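Long-range contact in D-glycerate 2-kinase (Thermotoga maritima, PDB 2B8N), which catalyses the ATP-dependent phosphorylation of D-glycerate to 2-phosphoglycerate, a step in the degradation of serine: residues L49-L54 and N124-V129. Numbering follows the deposited sequence.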
loop_
_atom_site.group_PDB
_atom_site.type_symbol
_atom_site.label_atom_id
_atom_site.label_comp_id
_atom_site.label_asym_id
_atom_site.label_seq_id
_atom_site.Cartn_x
_atom_site.Cartn_y
_atom_site.Cartn_z
ATOM N N LEU A 49 -17.141 13.255 -14.769
ATOM C CA LEU A 49 -16.024 14.032 -15.240
ATOM C C LEU A 49 -16.109 14.279 -16.750
ATOM O O LEU A 49 -16.668 13.473 -17.493
ATOM C CB LEU A 49 -14.702 13.361 -14.858
ATOM C CG LEU A 49 -14.438 13.192 -13.357
ATOM C CD1 LEU A 49 -12.984 12.752 -13.110
ATOM C CD2 LEU A 49 -14.778 14.462 -12.570
ATOM N N ASP A 50 -15.569 15.425 -17.169
ATOM C CA ASP A 50 -15.547 15.848 -18.562
ATOM C C ASP A 50 -14.238 16.552 -18.891
ATOM O O ASP A 50 -13.565 17.083 -17.978
ATOM C CB ASP A 50 -16.703 16.814 -18.806
ATOM C CG ASP A 50 -18.039 16.118 -18.852
ATOM O OD1 ASP A 50 -18.197 15.211 -19.705
ATOM O OD2 ASP A 50 -18.942 16.479 -18.058
ATOM N N ARG A 51 -13.885 16.574 -20.182
ATOM C CA ARG A 51 -12.680 17.280 -20.652
ATOM C C ARG A 51 -11.431 16.813 -19.896
ATOM O O ARG A 51 -10.694 17.641 -19.360
ATOM C CB ARG A 51 -12.834 18.788 -20.430
ATOM C CG ARG A 51 -13.977 19.437 -21.135
ATOM C CD ARG A 51 -13.951 20.926 -20.890
ATOM N NE ARG A 51 -14.028 21.628 -22.163
ATOM C CZ ARG A 51 -13.029 22.274 -22.768
ATOM N NH1 ARG A 51 -11.826 22.350 -22.228
ATOM N NH2 ARG A 51 -13.255 22.853 -23.940
ATOM N N VAL A 52 -11.219 15.494 -19.872
ATOM C CA VAL A 52 -10.283 14.840 -18.958
ATOM C C VAL A 52 -8.917 14.596 -19.628
ATOM O O VAL A 52 -8.841 14.131 -20.770
ATOM C CB VAL A 52 -10.905 13.474 -18.388
ATOM C CG1 VAL A 52 -9.952 12.747 -17.474
ATOM C CG2 VAL A 52 -12.245 13.713 -17.662
ATOM N N ILE A 53 -7.855 14.980 -18.923
ATOM C CA ILE A 53 -6.509 14.520 -19.195
ATOM C C ILE A 53 -6.206 13.528 -18.081
ATOM O O ILE A 53 -6.232 13.872 -16.917
ATOM C CB ILE A 53 -5.474 15.674 -19.207
ATOM C CG1 ILE A 53 -5.664 16.560 -20.455
ATOM C CG2 ILE A 53 -4.038 15.116 -19.192
ATOM C CD1 ILE A 53 -6.928 17.370 -20.482
ATOM N N LEU A 54 -5.929 12.291 -18.457
ATOM C CA LEU A 54 -5.730 11.206 -17.498
ATOM C C LEU A 54 -4.228 11.024 -17.284
ATOM O O LEU A 54 -3.462 10.863 -18.259
ATOM C CB LEU A 54 -6.398 9.919 -18.012
ATOM C CG LEU A 54 -6.218 8.570 -17.295
ATOM C CD1 LEU A 54 -7.324 7.576 -17.739
ATOM C CD2 LEU A 54 -4.810 7.969 -17.519
ATOM N N ASN A 124 -6.949 25.156 -19.132
ATOM C CA ASN A 124 -7.854 26.197 -18.651
ATOM C C ASN A 124 -8.780 25.675 -17.522
ATOM O O ASN A 124 -8.815 24.476 -17.224
ATOM C CB ASN A 124 -8.639 26.810 -19.824
ATOM C CG ASN A 124 -9.283 25.759 -20.706
ATOM O OD1 ASN A 124 -10.205 25.065 -20.286
ATOM N ND2 ASN A 124 -8.786 25.625 -21.929
ATOM N N GLU A 125 -9.504 26.607 -16.904
ATOM C CA GLU A 125 -10.407 26.348 -15.762
ATOM C C GLU A 125 -11.463 25.278 -16.042
ATOM O O GLU A 125 -12.025 24.701 -15.111
ATOM C CB GLU A 125 -11.177 27.633 -15.347
ATOM C CG GLU A 125 -10.501 29.024 -15.602
ATOM C CD GLU A 125 -10.359 29.418 -17.097
ATOM O OE1 GLU A 125 -11.358 29.838 -17.755
ATOM O OE2 GLU A 125 -9.213 29.313 -17.602
ATOM N N ASN A 126 -11.731 25.043 -17.323
ATOM C CA ASN A 126 -12.771 24.127 -17.769
ATOM C C ASN A 126 -12.255 22.683 -17.868
ATOM O O ASN A 126 -13.046 21.753 -18.030
ATOM C CB ASN A 126 -13.309 24.619 -19.126
ATOM C CG ASN A 126 -14.809 24.559 -19.225
ATOM O OD1 ASN A 126 -15.496 24.597 -18.208
ATOM N ND2 ASN A 126 -15.338 24.487 -20.467
ATOM N N ASP A 127 -10.941 22.493 -17.727
ATOM C CA ASP A 127 -10.337 21.180 -17.879
ATOM C C ASP A 127 -10.186 20.490 -16.562
ATOM O O ASP A 127 -10.228 21.140 -15.524
ATOM C CB ASP A 127 -8.995 21.329 -18.559
ATOM C CG ASP A 127 -9.140 21.801 -19.977
ATOM O OD1 ASP A 127 -9.989 21.232 -20.693
ATOM O OD2 ASP A 127 -8.417 22.729 -20.378
ATOM N N THR A 128 -10.050 19.169 -16.601
ATOM C CA THR A 128 -9.883 18.365 -15.396
ATOM C C THR A 128 -8.790 17.301 -15.616
ATOM O O THR A 128 -8.790 16.596 -16.636
ATOM C CB THR A 128 -11.237 17.694 -15.003
ATOM O OG1 THR A 128 -12.195 18.703 -14.645
ATOM C CG2 THR A 128 -11.088 16.731 -13.829
ATOM N N VAL A 129 -7.841 17.223 -14.672
ATOM C CA VAL A 129 -6.864 16.143 -14.648
ATOM C C VAL A 129 -7.398 15.037 -13.730
ATOM O O VAL A 129 -7.767 15.287 -12.558
ATOM C CB VAL A 129 -5.457 16.611 -14.228
ATOM C CG1 VAL A 129 -4.556 15.436 -14.075
ATOM C CG2 VAL A 129 -4.883 17.557 -15.288
HETATM O O HOH W 1 -13.652 19.532 -16.936
#
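Val52 and Ile53 run parallel to Thr128 and Val129, with Thr128 N donating to Arg51 O (3.2 Å) and Ile53 N to Thr128 O at 3.0 Å, the N-H...O angle 163° and the donor nearly along the C=O axis. Val52 is thus flanked by two bonds to the one residue Thr128, the pattern of parallel pairing, at the start of neighbouring central strands 52-57 and 128-133 in the six-stranded parallel sheet of an alpha/beta domain. On one side of the sheet Ile53 CB lies 4.4 Å from Val129 CG2, a loose apolar contact. Before the strands, Arg51 reaches over the type I turn Asn124-Asp127. Arg51 CG is anti to the carbonyl carbon (chi1 -60°), and a bend at chi3 brings Arg51 NH1 to 2.6 Å from Asp127 OD1, a salt bridge whose hydrogen bond is weak (N-H...O 128°). The carboxylate lies at the guanidinium edge, while Asn126 ND2 sits over one face, offset toward the rim, 3.6 Å from Arg51 NE. Asp127 OD2 receives Asn124 N through its anti lone pair. An alanine here removes the salt bridge and the packing on Asn126, which would probably leave the turn less firmly tied to the neighbouring strand. Alongside, one water donates to Asp50 O and Asn126 O and accepts from Thr128 OG1.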